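Local coordinates for uncharacterized protein (PDB 6PTM) that probably acts as an exo-carrageenase of glycoside hydrolase family 42, releasing sugar units from the ends of carrageenan chains, at residues G167-L172 with S549-I554; L229-F234 with K252-D257; K240-V245 with I258-A263. All blocks are in the same frame, centred on the assembly; numbering follows the deposited sequence.

How the contacts relate
The three contacts lie on two opposite sides of a molecule whose central strands are consistent with the (beta/alpha)8 barrel of family 42. Contact 1 joins strand 168-175, near the start of the barrel, to helix 551-559, so the loop it closes encloses both other contacts. Its centre lies about 37 Å from that of contact 2 and about 47 Å from that of contact 3. Contacts 2 and 3 are about 12 Å apart between centres and interleave in sequence: strand 225-230 leads into helix 236-241, and loop 252-257 into helix 261-278. They touch directly, Asp257 N lying 2.8 Å from Val245 O in a probable hydrogen bond, so this excursion packs as one unit.

Contact 1. Residues G167-L172 with S549-I554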
ATOM      1  N   GLY A 167     -17.605  15.718  -9.440  1.00 18.58           N
ATOM      2  CA  GLY A 167     -17.069  16.751  -8.552  1.00 20.01           C
ATOM      3  C   GLY A 167     -16.843  16.267  -7.126  1.00 17.53           C
ATOM      4  O   GLY A 167     -16.529  17.081  -6.332  1.00 17.52           O
ATOM      5  N   LYS A 168     -16.944  14.980  -6.845  1.00 16.95           N
ATOM      6  CA  LYS A 168     -16.708  14.457  -5.495  1.00 17.64           C
ATOM      7  C   LYS A 168     -15.612  13.406  -5.526  1.00 15.94           C
ATOM      8  O   LYS A 168     -15.535  12.629  -6.484  1.00 14.97           O
ATOM      9  CB  LYS A 168     -18.016  13.878  -4.963  1.00 20.81           C
ATOM     10  CG  LYS A 168     -19.040  14.928  -4.576  1.00 24.28           C
ATOM     11  CD  LYS A 168     -18.550  15.639  -3.343  1.00 27.04           C
ATOM     12  CE  LYS A 168     -19.279  16.923  -3.068  1.00 28.02           C
ATOM     13  NZ  LYS A 168     -18.748  17.505  -1.821  1.00 25.59           N
ATOM     14  N   PRO A 169     -14.822  13.295  -4.429  1.00 15.55           N
ATOM     15  CA  PRO A 169     -13.894  12.180  -4.247  1.00 14.53           C
ATOM     16  C   PRO A 169     -14.662  10.852  -4.193  1.00 13.56           C
ATOM     17  O   PRO A 169     -15.713  10.747  -3.485  1.00 13.55           O
ATOM     18  CB  PRO A 169     -13.130  12.461  -2.933  1.00 15.00           C
ATOM     19  CG  PRO A 169     -13.639  13.799  -2.438  1.00 15.82           C
ATOM     20  CD  PRO A 169     -14.840  14.198  -3.261  1.00 15.49           C
ATOM     21  N   VAL A 170     -14.123   9.857  -4.912  1.00 12.93           N
ATOM     22  CA  VAL A 170     -14.555   8.442  -4.806  1.00 13.12           C
ATOM     23  C   VAL A 170     -13.313   7.566  -4.576  1.00 13.51           C
ATOM     24  O   VAL A 170     -12.170   8.045  -4.754  1.00 15.63           O
ATOM     25  CB  VAL A 170     -15.381   7.980  -6.020  1.00 13.22           C
ATOM     26  CG1 VAL A 170     -16.679   8.757  -6.129  1.00 13.83           C
ATOM     27  CG2 VAL A 170     -14.604   8.052  -7.329  1.00 13.01           C
ATOM     28  N   PHE A 171     -13.564   6.333  -4.176  1.00 13.02           N
ATOM     29  CA  PHE A 171     -12.571   5.273  -3.927  1.00 13.92           C
ATOM     30  C   PHE A 171     -12.932   4.063  -4.788  1.00 13.87           C
ATOM     31  O   PHE A 171     -14.099   3.649  -4.786  1.00 14.55           O
ATOM     32  CB  PHE A 171     -12.513   4.991  -2.422  1.00 13.04           C
ATOM     33  CG  PHE A 171     -12.268   6.250  -1.618  1.00 13.16           C
ATOM     34  CD1 PHE A 171     -11.026   6.881  -1.654  1.00 13.28           C
ATOM     35  CD2 PHE A 171     -13.285   6.837  -0.881  1.00 11.94           C
ATOM     36  CE1 PHE A 171     -10.809   8.066  -0.964  1.00 13.26           C
ATOM     37  CE2 PHE A 171     -13.074   8.036  -0.224  1.00 11.80           C
ATOM     38  CZ  PHE A 171     -11.839   8.641  -0.260  1.00 12.94           C
ATOM     39  N   LEU A 172     -11.938   3.472  -5.450  1.00 14.54           N
ATOM     40  CA  LEU A 172     -12.162   2.433  -6.478  1.00 14.85           C
ATOM     41  C   LEU A 172     -11.638   1.063  -6.018  1.00 14.92           C
ATOM     42  O   LEU A 172     -10.511   0.974  -5.460  1.00 14.11           O
ATOM     43  CB  LEU A 172     -11.521   2.853  -7.797  1.00 16.28           C
ATOM     44  CG  LEU A 172     -12.031   4.157  -8.424  1.00 20.07           C
ATOM     45  CD1 LEU A 172     -11.435   4.305  -9.833  1.00 21.57           C
ATOM     46  CD2 LEU A 172     -13.570   4.275  -8.452  1.00 19.19           C
ATOM     47  N   SER A 549     -19.756   7.437   0.441  1.00 13.33           N
ATOM     48  CA  SER A 549     -20.900   8.148   1.061  1.00 12.90           C
ATOM     49  C   SER A 549     -20.357   9.189   2.036  1.00 13.71           C
ATOM     50  O   SER A 549     -21.089  10.168   2.335  1.00 14.15           O
ATOM     51  CB  SER A 549     -21.864   7.186   1.733  1.00 13.69           C
ATOM     52  OG  SER A 549     -21.424   6.745   3.018  1.00 12.02           O
ATOM     53  N   VAL A 550     -19.130   9.003   2.524  1.00 12.82           N
ATOM     54  CA  VAL A 550     -18.520   9.978   3.461  1.00 12.70           C
ATOM     55  C   VAL A 550     -17.164  10.453   2.936  1.00 12.96           C
ATOM     56  O   VAL A 550     -16.273  10.784   3.753  1.00 11.82           O
ATOM     57  CB  VAL A 550     -18.422   9.387   4.878  1.00 12.87           C
ATOM     58  CG1 VAL A 550     -19.786   9.269   5.499  1.00 13.10           C
ATOM     59  CG2 VAL A 550     -17.676   8.060   4.953  1.00 13.27           C
ATOM     60  N   SER A 551     -17.014  10.577   1.622  1.00 13.70           N
ATOM     61  CA  SER A 551     -15.669  10.718   1.015  1.00 14.73           C
ATOM     62  C   SER A 551     -15.053  12.056   1.430  1.00 15.20           C
ATOM     63  O   SER A 551     -13.813  12.142   1.457  1.00 14.05           O
ATOM     64  CB  SER A 551     -15.691  10.565  -0.497  1.00 14.09           C
ATOM     65  OG  SER A 551     -16.499  11.567  -1.080  1.00 13.12           O
ATOM     66  N   ASP A 552     -15.862  13.087   1.706  1.00 15.24           N
ATOM     67  CA  ASP A 552     -15.274  14.365   2.210  1.00 16.45           C
ATOM     68  C   ASP A 552     -14.634  14.124   3.586  1.00 14.69           C
ATOM     69  O   ASP A 552     -13.496  14.606   3.815  1.00 14.00           O
ATOM     70  CB  ASP A 552     -16.270  15.527   2.203  1.00 18.43           C
ATOM     71  CG  ASP A 552     -16.644  15.985   0.785  1.00 24.14           C
ATOM     72  OD1 ASP A 552     -15.722  16.078  -0.154  1.00 25.29           O
ATOM     73  OD2 ASP A 552     -17.855  16.275   0.600  1.00 28.34           O
ATOM     74  N   TYR A 553     -15.312  13.399   4.479  1.00 13.72           N
ATOM     75  CA  TYR A 553     -14.743  13.051   5.801  1.00 13.97           C
ATOM     76  C   TYR A 553     -13.420  12.280   5.585  1.00 14.04           C
ATOM     77  O   TYR A 553     -12.407  12.588   6.230  1.00 14.79           O
ATOM     78  CB  TYR A 553     -15.743  12.245   6.629  1.00 14.82           C
ATOM     79  CG  TYR A 553     -16.958  13.001   7.113  1.00 15.23           C
ATOM     80  CD1 TYR A 553     -17.028  14.391   7.091  1.00 15.92           C
ATOM     81  CD2 TYR A 553     -18.052  12.301   7.616  1.00 16.13           C
ATOM     82  CE1 TYR A 553     -18.142  15.052   7.582  1.00 16.72           C
ATOM     83  CE2 TYR A 553     -19.169  12.950   8.099  1.00 15.70           C
ATOM     84  CZ  TYR A 553     -19.209  14.330   8.090  1.00 16.52           C
ATOM     85  OH  TYR A 553     -20.310  14.974   8.579  1.00 18.46           O
ATOM     86  N   ILE A 554     -13.439  11.303   4.672  1.00 14.24           N
ATOM     87  CA  ILE A 554     -12.302  10.392   4.408  1.00 13.35           C
ATOM     88  C   ILE A 554     -11.145  11.241   3.906  1.00 14.05           C
ATOM     89  O   ILE A 554     -10.005  11.123   4.464  1.00 12.79           O
ATOM     90  CB  ILE A 554     -12.700   9.247   3.458  1.00 13.84           C
ATOM     91  CG1 ILE A 554     -13.800   8.358   4.037  1.00 13.90           C
ATOM     92  CG2 ILE A 554     -11.476   8.428   3.088  1.00 14.07           C
ATOM     93  CD1 ILE A 554     -13.497   7.771   5.407  1.00 14.35           C
TER
HETATM   94  O   HOH W   1     -15.779  17.809  -1.992  1.00 36.65           O
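Phe171 and Ile554 join the first strand of what is consistent with a (beta/alpha)8 barrel to helix 551-559, which follows the long helix 534-549. The two side chains lie obliquely to one another: the far end of the phenyl ring meets the branch methyl of the isoleucine, Phe171 CZ to Ile554 CG2 being 3.4 Å. The neighbouring ring carbon, Phe171 CE2, lies 3.6 Å from Ser551 CB, so the ring tip bears on two residues one helical turn apart. Met544, Leu547 and Thr497 also touch the ring. With an alanine in place of Phe171, the strand would probably be left with a gap against the helices, and Ile554 CG2 without its aromatic partner. Next to this apolar patch, Ser551 OG donates to Pro169 O at 2.7 Å, approaching 27° out of the carbonyl plane. The hydroxyl is directed there by a chi1 of 61°, which sets OG between the backbone N and the carbonyl carbon. At the exposed margin Lys168 crosses Asp552 at about a right angle, and a water bridges the ammonium to Asp552 OD1. The salt bridge itself runs from Lys168 NZ to the syn lone pair of Asp552 OD2, 2.9 Å away.

Contact 2. Residues L229-F234 with K252-D257; sequences LNHSNF and KYTMYD. With EDO (1,2-ethanediol), chain B.
Phe234 CD1 stands 3.4 Å above one face of the Tyr256 ring and the methyl Thr254 CG2 lies on the opposite face, both offset toward the rim. The Phe234 and Tyr256 planes are inclined at 32°, and Tyr256 CB sits over a face of the phenyl ring in a CH-pi contact, 4.2 Å from the Phe234 centroid. At the edge of the imidazole, His231 ND1 and Tyr256 OH are joined by a hydrogen bond of 2.7 Å, and the two rings meet rim to rim. Tyr256 CG lies between its backbone N and carbonyl carbon (chi1 65°), which turns the ring toward Phe234 and brings its OH to His231; the OH also bonds Asn267. The backbones are tied by Met255 N to His231 O, 3.0 Å and fairly straight at 160°, with Met255 centring an inverse gamma turn. On the other flank a water links His231 N to Tyr253 O. Asn230 ND2 reaches both Ser232 OG and O1 of a 1,2-ethanediol, probably from the crystallisation liquor, each at 2.8 Å, while the diol's O2 lies at the edge of the Tyr253 ring, 3.3 Å from Tyr253 CD1. An aromatic cluster and an Asx motif at Asn230 lie at the end of strand 225-230, consistent with the C-terminal end of a (beta/alpha)8 barrel, where glycoside hydrolases of this family carry their active site.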
ATOM      1  N   LEU A 229       3.716  -2.372 -17.621  1.00 14.88           N
ATOM      2  CA  LEU A 229       4.984  -2.727 -18.305  1.00 16.29           C
ATOM      3  C   LEU A 229       5.557  -3.984 -17.668  1.00 16.36           C
ATOM      4  O   LEU A 229       5.915  -3.932 -16.462  1.00 16.34           O
ATOM      5  CB  LEU A 229       5.985  -1.584 -18.204  1.00 17.47           C
ATOM      6  CG  LEU A 229       5.829  -0.494 -19.252  1.00 20.05           C
ATOM      7  CD1 LEU A 229       4.604   0.335 -18.946  1.00 20.62           C
ATOM      8  CD2 LEU A 229       7.100   0.381 -19.324  1.00 20.14           C
ATOM      9  N   ASN A 230       5.639  -5.054 -18.457  1.00 15.73           N
ATOM     10  CA  ASN A 230       6.273  -6.342 -18.094  1.00 15.63           C
ATOM     11  C   ASN A 230       7.770  -6.271 -18.364  1.00 15.83           C
ATOM     12  O   ASN A 230       8.150  -5.689 -19.403  1.00 14.68           O
ATOM     13  CB  ASN A 230       5.708  -7.513 -18.886  1.00 16.65           C
ATOM     14  CG  ASN A 230       6.611  -8.724 -18.798  1.00 18.11           C
ATOM     15  OD1 ASN A 230       7.588  -8.820 -19.560  1.00 16.82           O
ATOM     16  ND2 ASN A 230       6.288  -9.616 -17.860  1.00 16.04           N
ATOM     17  N   HIS A 231       8.574  -6.827 -17.454  1.00 16.12           N
ATOM     18  CA  HIS A 231      10.058  -6.838 -17.563  1.00 18.57           C
ATOM     19  C   HIS A 231      10.641  -8.248 -17.397  1.00 18.54           C
ATOM     20  O   HIS A 231      11.878  -8.341 -17.374  1.00 21.73           O
ATOM     21  CB  HIS A 231      10.667  -5.826 -16.577  1.00 18.88           C
ATOM     22  CG  HIS A 231      10.327  -4.409 -16.898  1.00 17.81           C
ATOM     23  ND1 HIS A 231      10.926  -3.737 -17.931  1.00 18.67           N
ATOM     24  CD2 HIS A 231       9.438  -3.549 -16.345  1.00 18.92           C
ATOM     25  CE1 HIS A 231      10.425  -2.506 -17.994  1.00 18.14           C
ATOM     26  NE2 HIS A 231       9.512  -2.362 -17.022  1.00 16.39           N
ATOM     27  N   SER A 232       9.827  -9.297 -17.238  1.00 16.94           N
ATOM     28  CA  SER A 232      10.324 -10.688 -17.061  1.00 18.03           C
ATOM     29  C   SER A 232      10.658 -11.337 -18.406  1.00 19.92           C
ATOM     30  O   SER A 232      11.407 -12.293 -18.402  1.00 21.95           O
ATOM     31  CB  SER A 232       9.348 -11.526 -16.310  1.00 17.08           C
ATOM     32  OG  SER A 232       8.139 -11.606 -17.014  1.00 16.96           O
ATOM     33  N   ASN A 233      10.125 -10.812 -19.501  1.00 20.61           N
ATOM     34  CA  ASN A 233      10.175 -11.450 -20.836  1.00 22.35           C
ATOM     35  C   ASN A 233      10.935 -10.499 -21.757  1.00 21.61           C
ATOM     36  O   ASN A 233      10.330  -9.538 -22.256  1.00 22.11           O
ATOM     37  CB  ASN A 233       8.756 -11.789 -21.323  1.00 26.25           C
ATOM     38  CG  ASN A 233       8.749 -12.626 -22.594  1.00 31.92           C
ATOM     39  OD1 ASN A 233       9.808 -12.952 -23.146  1.00 32.59           O
ATOM     40  ND2 ASN A 233       7.559 -12.957 -23.093  1.00 36.31           N
ATOM     41  N   PHE A 234      12.229 -10.732 -21.951  1.00 20.12           N
ATOM     42  CA  PHE A 234      13.077  -9.869 -22.790  1.00 20.57           C
ATOM     43  C   PHE A 234      13.252 -10.568 -24.138  1.00 21.16           C
ATOM     44  O   PHE A 234      13.417 -11.782 -24.181  1.00 20.11           O
ATOM     45  CB  PHE A 234      14.344  -9.561 -22.005  1.00 20.09           C
ATOM     46  CG  PHE A 234      15.167  -8.500 -22.658  1.00 21.40           C
ATOM     47  CD1 PHE A 234      14.800  -7.167 -22.554  1.00 21.35           C
ATOM     48  CD2 PHE A 234      16.300  -8.827 -23.380  1.00 22.26           C
ATOM     49  CE1 PHE A 234      15.554  -6.187 -23.169  1.00 21.44           C
ATOM     50  CE2 PHE A 234      17.036  -7.833 -24.007  1.00 20.39           C
ATOM     51  CZ  PHE A 234      16.677  -6.523 -23.881  1.00 21.06           C
ATOM     52  N   LYS A 252      12.626 -11.557  -9.626  1.00 17.09           N
ATOM     53  CA  LYS A 252      12.437 -12.294 -10.883  1.00 19.25           C
ATOM     54  C   LYS A 252      11.749 -11.410 -11.945  1.00 18.51           C
ATOM     55  O   LYS A 252      11.582 -11.856 -13.088  1.00 18.82           O
ATOM     56  CB  LYS A 252      11.590 -13.561 -10.659  1.00 21.97           C
ATOM     57  CG  LYS A 252      10.175 -13.293 -10.157  1.00 25.34           C
ATOM     58  CD  LYS A 252       9.492 -14.503  -9.552  1.00 31.42           C
ATOM     59  CE  LYS A 252       8.548 -15.183 -10.512  1.00 32.60           C
ATOM     60  NZ  LYS A 252       7.637 -16.074  -9.754  1.00 36.53           N
ATOM     61  N   TYR A 253      11.361 -10.185 -11.610  1.00 17.38           N
ATOM     62  CA  TYR A 253      10.448  -9.389 -12.467  1.00 16.89           C
ATOM     63  C   TYR A 253      11.211  -8.524 -13.474  1.00 15.64           C
ATOM     64  O   TYR A 253      10.538  -8.116 -14.436  1.00 14.57           O
ATOM     65  CB  TYR A 253       9.444  -8.642 -11.598  1.00 16.74           C
ATOM     66  CG  TYR A 253       8.487  -9.611 -10.959  1.00 17.25           C
ATOM     67  CD1 TYR A 253       7.677 -10.411 -11.744  1.00 17.87           C
ATOM     68  CD2 TYR A 253       8.438  -9.777  -9.585  1.00 17.82           C
ATOM     69  CE1 TYR A 253       6.821 -11.350 -11.186  1.00 18.10           C
ATOM     70  CE2 TYR A 253       7.577 -10.686  -9.004  1.00 17.76           C
ATOM     71  CZ  TYR A 253       6.769 -11.468  -9.810  1.00 18.72           C
ATOM     72  OH  TYR A 253       5.926 -12.360  -9.252  1.00 19.72           O
ATOM     73  N   THR A 254      12.530  -8.320 -13.343  1.00 16.21           N
ATOM     74  CA  THR A 254      13.342  -7.638 -14.409  1.00 16.04           C
ATOM     75  C   THR A 254      14.484  -8.574 -14.841  1.00 17.18           C
ATOM     76  O   THR A 254      15.578  -8.532 -14.237  1.00 17.17           O
ATOM     77  CB  THR A 254      13.855  -6.252 -13.977  1.00 16.57           C
ATOM     78  OG1 THR A 254      12.800  -5.448 -13.454  1.00 17.47           O
ATOM     79  CG2 THR A 254      14.507  -5.507 -15.124  1.00 15.32           C
ATOM     80  N   MET A 255      14.247  -9.420 -15.838  1.00 17.33           N
ATOM     81  CA  MET A 255      15.150 -10.555 -16.150  1.00 17.95           C
ATOM     82  C   MET A 255      16.110 -10.118 -17.269  1.00 18.11           C
ATOM     83  O   MET A 255      16.252 -10.801 -18.304  1.00 19.67           O
ATOM     84  CB  MET A 255      14.337 -11.794 -16.535  1.00 18.49           C
ATOM     85  CG  MET A 255      13.590 -12.397 -15.374  1.00 18.99           C
ATOM     86  SD  MET A 255      14.670 -12.636 -13.948  1.00 20.21           S
ATOM     87  CE  MET A 255      15.838 -13.799 -14.667  1.00 23.54           C
ATOM     88  N   TYR A 256      16.738  -8.975 -17.070  1.00 17.22           N
ATOM     89  CA  TYR A 256      17.748  -8.396 -17.976  1.00 17.50           C
ATOM     90  C   TYR A 256      18.449  -7.274 -17.202  1.00 18.15           C
ATOM     91  O   TYR A 256      17.993  -6.895 -16.123  1.00 17.61           O
ATOM     92  CB  TYR A 256      17.106  -7.957 -19.294  1.00 17.99           C
ATOM     93  CG  TYR A 256      16.099  -6.835 -19.224  1.00 17.47           C
ATOM     94  CD1 TYR A 256      14.733  -7.074 -19.143  1.00 18.01           C
ATOM     95  CD2 TYR A 256      16.513  -5.515 -19.222  1.00 17.97           C
ATOM     96  CE1 TYR A 256      13.814  -6.025 -19.072  1.00 16.97           C
ATOM     97  CE2 TYR A 256      15.612  -4.464 -19.104  1.00 17.52           C
ATOM     98  CZ  TYR A 256      14.249  -4.708 -19.072  1.00 16.83           C
ATOM     99  OH  TYR A 256      13.371  -3.637 -19.000  1.00 16.02           O
ATOM    100  N   ASP A 257      19.513  -6.745 -17.784  1.00 18.11           N
ATOM    101  CA  ASP A 257      20.413  -5.770 -17.130  1.00 17.26           C
ATOM    102  C   ASP A 257      19.884  -4.358 -17.376  1.00 15.79           C
ATOM    103  O   ASP A 257      19.987  -3.898 -18.512  1.00 15.21           O
ATOM    104  CB  ASP A 257      21.814  -5.917 -17.721  1.00 17.46           C
ATOM    105  CG  ASP A 257      22.804  -4.940 -17.113  1.00 17.14           C
ATOM    106  OD1 ASP A 257      22.439  -4.259 -16.135  1.00 17.31           O
ATOM    107  OD2 ASP A 257      23.936  -4.910 -17.591  1.00 17.89           O
TER
HETATM  108  C1  EDO B 801       3.779 -10.064 -15.006  1.00 18.96           C
HETATM  109  O1  EDO B 801       3.918  -9.591 -16.340  1.00 19.93           O
HETATM  110  C2  EDO B 801       4.933  -9.581 -14.203  1.00 18.88           C
HETATM  111  O2  EDO B 801       6.210 -10.046 -14.653  1.00 17.09           O
HETATM  112  O   HOH W   2       7.918  -7.936 -14.949  1.00 13.27           O

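Contact 3. Residues K240-V245 with I258-A263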
ATOM      1  N   LYS A 240      20.215 -13.168 -28.074  1.00 30.64           N
ATOM      2  CA  LYS A 240      21.138 -13.810 -29.057  1.00 31.99           C
ATOM      3  C   LYS A 240      22.164 -12.766 -29.511  1.00 30.14           C
ATOM      4  O   LYS A 240      23.332 -13.071 -29.498  1.00 31.20           O
ATOM      5  CB  LYS A 240      20.359 -14.442 -30.226  1.00 33.52           C
ATOM      6  CG  LYS A 240      21.209 -14.940 -31.394  1.00 36.34           C
ATOM      7  CD  LYS A 240      20.444 -15.642 -32.506  1.00 36.24           C
ATOM      8  N   LYS A 241      21.754 -11.542 -29.837  1.00 28.42           N
ATOM      9  CA  LYS A 241      22.677 -10.485 -30.294  1.00 25.06           C
ATOM     10  C   LYS A 241      23.757 -10.170 -29.237  1.00 26.74           C
ATOM     11  O   LYS A 241      24.894  -9.827 -29.622  1.00 24.32           O
ATOM     12  CB  LYS A 241      21.845  -9.245 -30.582  1.00 25.89           C
ATOM     13  CG  LYS A 241      22.612  -8.054 -31.113  1.00 26.95           C
ATOM     14  CD  LYS A 241      21.670  -6.954 -31.502  1.00 28.55           C
ATOM     15  CE  LYS A 241      22.285  -5.579 -31.499  1.00 32.58           C
ATOM     16  NZ  LYS A 241      23.091  -5.392 -32.719  1.00 38.00           N
ATOM     17  N   ASP A 242      23.426 -10.171 -27.945  1.00 24.17           N
ATOM     18  CA  ASP A 242      24.421  -9.888 -26.884  1.00 22.54           C
ATOM     19  C   ASP A 242      23.944 -10.529 -25.592  1.00 24.83           C
ATOM     20  O   ASP A 242      23.216  -9.904 -24.806  1.00 23.07           O
ATOM     21  CB  ASP A 242      24.680  -8.392 -26.702  1.00 23.11           C
ATOM     22  CG  ASP A 242      25.827  -8.129 -25.737  1.00 20.67           C
ATOM     23  OD1 ASP A 242      26.273  -9.075 -25.129  1.00 23.84           O
ATOM     24  OD2 ASP A 242      26.229  -6.998 -25.574  1.00 22.31           O
ATOM     25  N   PRO A 243      24.342 -11.796 -25.348  1.00 23.74           N
ATOM     26  CA  PRO A 243      23.895 -12.530 -24.173  1.00 22.11           C
ATOM     27  C   PRO A 243      24.212 -11.804 -22.860  1.00 21.42           C
ATOM     28  O   PRO A 243      23.569 -12.128 -21.885  1.00 21.98           O
ATOM     29  CB  PRO A 243      24.647 -13.868 -24.266  1.00 24.42           C
ATOM     30  CG  PRO A 243      24.973 -14.031 -25.740  1.00 23.73           C
ATOM     31  CD  PRO A 243      25.163 -12.626 -26.255  1.00 24.94           C
ATOM     32  N   THR A 244      25.107 -10.815 -22.850  1.00 21.46           N
ATOM     33  CA  THR A 244      25.450 -10.138 -21.576  1.00 21.65           C
ATOM     34  C   THR A 244      24.220  -9.353 -21.107  1.00 20.82           C
ATOM     35  O   THR A 244      24.141  -8.987 -19.934  1.00 20.45           O
ATOM     36  CB  THR A 244      26.733  -9.309 -21.671  1.00 24.73           C
ATOM     37  OG1 THR A 244      26.528  -8.214 -22.563  1.00 23.95           O
ATOM     38  CG2 THR A 244      27.933 -10.165 -22.054  1.00 25.26           C
ATOM     39  N   VAL A 245      23.284  -9.118 -22.014  1.00 19.84           N
ATOM     40  CA  VAL A 245      22.057  -8.342 -21.704  1.00 21.21           C
ATOM     41  C   VAL A 245      21.251  -9.042 -20.593  1.00 19.23           C
ATOM     42  O   VAL A 245      20.459  -8.349 -19.933  1.00 18.96           O
ATOM     43  CB  VAL A 245      21.261  -8.066 -22.997  1.00 20.79           C
ATOM     44  CG1 VAL A 245      20.444  -9.283 -23.454  1.00 20.71           C
ATOM     45  CG2 VAL A 245      20.416  -6.826 -22.820  1.00 22.14           C
ATOM     46  N   ILE A 258      19.383  -3.678 -16.338  1.00 15.63           N
ATOM     47  CA  ILE A 258      18.888  -2.272 -16.479  1.00 15.51           C
ATOM     48  C   ILE A 258      20.026  -1.323 -16.888  1.00 16.09           C
ATOM     49  O   ILE A 258      19.733  -0.202 -17.327  1.00 14.84           O
ATOM     50  CB  ILE A 258      18.172  -1.783 -15.208  1.00 16.16           C
ATOM     51  CG1 ILE A 258      19.059  -1.853 -13.957  1.00 16.98           C
ATOM     52  CG2 ILE A 258      16.874  -2.530 -15.025  1.00 15.03           C
ATOM     53  CD1 ILE A 258      18.439  -1.229 -12.721  1.00 16.41           C
ATOM     54  N   ASN A 259      21.297  -1.716 -16.745  1.00 15.50           N
ATOM     55  CA  ASN A 259      22.423  -0.822 -17.121  1.00 15.19           C
ATOM     56  C   ASN A 259      22.999  -1.201 -18.501  1.00 16.87           C
ATOM     57  O   ASN A 259      24.042  -0.633 -18.856  1.00 16.07           O
ATOM     58  CB  ASN A 259      23.475  -0.800 -16.011  1.00 14.30           C
ATOM     59  CG  ASN A 259      22.919  -0.195 -14.750  1.00 14.44           C
ATOM     60  OD1 ASN A 259      22.805  -0.865 -13.728  1.00 15.44           O
ATOM     61  ND2 ASN A 259      22.574   1.085 -14.813  1.00 14.04           N
ATOM     62  N   HIS A 260      22.392  -2.129 -19.251  1.00 17.54           N
ATOM     63  CA  HIS A 260      22.919  -2.573 -20.574  1.00 18.42           C
ATOM     64  C   HIS A 260      22.329  -1.694 -21.674  1.00 18.44           C
ATOM     65  O   HIS A 260      21.113  -1.484 -21.688  1.00 18.80           O
ATOM     66  CB  HIS A 260      22.600  -4.037 -20.820  1.00 19.47           C
ATOM     67  CG  HIS A 260      23.387  -4.616 -21.947  1.00 19.36           C
ATOM     68  ND1 HIS A 260      23.215  -4.194 -23.246  1.00 20.34           N
ATOM     69  CD2 HIS A 260      24.345  -5.567 -21.965  1.00 21.01           C
ATOM     70  CE1 HIS A 260      24.053  -4.850 -24.024  1.00 21.43           C
ATOM     71  NE2 HIS A 260      24.755  -5.719 -23.264  1.00 23.19           N
ATOM     72  N   PRO A 261      23.129  -1.146 -22.622  1.00 19.13           N
ATOM     73  CA  PRO A 261      22.596  -0.282 -23.681  1.00 18.82           C
ATOM     74  C   PRO A 261      21.515  -0.940 -24.535  1.00 18.81           C
ATOM     75  O   PRO A 261      20.678  -0.224 -24.994  1.00 17.89           O
ATOM     76  CB  PRO A 261      23.793   0.051 -24.576  1.00 20.21           C
ATOM     77  CG  PRO A 261      24.955  -0.028 -23.616  1.00 21.95           C
ATOM     78  CD  PRO A 261      24.602  -1.158 -22.652  1.00 21.34           C
ATOM     79  N   LEU A 262      21.558  -2.260 -24.732  1.00 18.67           N
ATOM     80  CA  LEU A 262      20.578  -2.918 -25.607  1.00 19.73           C
ATOM     81  C   LEU A 262      19.248  -2.989 -24.841  1.00 21.58           C
ATOM     82  O   LEU A 262      18.172  -2.945 -25.479  1.00 21.84           O
ATOM     83  CB  LEU A 262      21.115  -4.284 -26.027  1.00 20.62           C
ATOM     84  CG  LEU A 262      20.222  -5.055 -26.979  1.00 20.94           C
ATOM     85  CD1 LEU A 262      20.117  -4.326 -28.301  1.00 21.45           C
ATOM     86  CD2 LEU A 262      20.740  -6.461 -27.165  1.00 22.37           C
ATOM     87  N   ALA A 263      19.300  -3.018 -23.514  1.00 21.47           N
ATOM     88  CA  ALA A 263      18.082  -2.984 -22.680  1.00 21.31           C
ATOM     89  C   ALA A 263      17.411  -1.623 -22.860  1.00 20.53           C
ATOM     90  O   ALA A 263      16.186  -1.579 -23.061  1.00 19.37           O
ATOM     91  CB  ALA A 263      18.423  -3.278 -21.238  1.00 23.00           C
TER
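His260 and Asp242 make the central polar pair, with His260 NE2 donating to Asp242 OD2 at 3.0 Å. The acceptor lies in the plane of the imidazole, but the carboxylate is turned 75° against the ring, so the N-H comes down on OD2 from well above the carboxylate plane and the bond is bent. The same NE2 makes a second, weak bond to Thr244 OG1, 3.1 Å away and likewise at the ring edge. One face of the ring carries Val245: its CG2 stands 4.0 Å from the His260 centroid, a CH-pi contact, and His260 CD2 also meets Val245 CA. Val245 CG2 further touches Leu262 CB at 4.2 Å and Ala263 CB, carrying the apolar packing onto the first turn of helix 261-278, while Lys241 CE rests against Leu262 CD1.

A second shell fixes these groups. Asp242 OD1 accepts from Thr244 OG1 at 2.7 Å and from Thr244 N at 3.1 Å, both from the same face of the carboxylate; the backbone bond makes an Asx turn just after helix 236-241. On the helix side, His260 is the N-cap: its CG is anti to the backbone N (chi1 -166°), which carries ND1 to Leu262 N for a nearly straight bond of 2.9 Å, 164° at the hydrogen. Farther out, the ring of Tyr311 meets the imidazole, and the side chain of Val245 touches Phe234.

Because ND1 accepts a peptide N-H while NE2 donates, the geometry points to a neutral imidazole protonated on NE2, which the nearby carboxylate would probably polarise; both nitrogens of this buried ring are thereby satisfied.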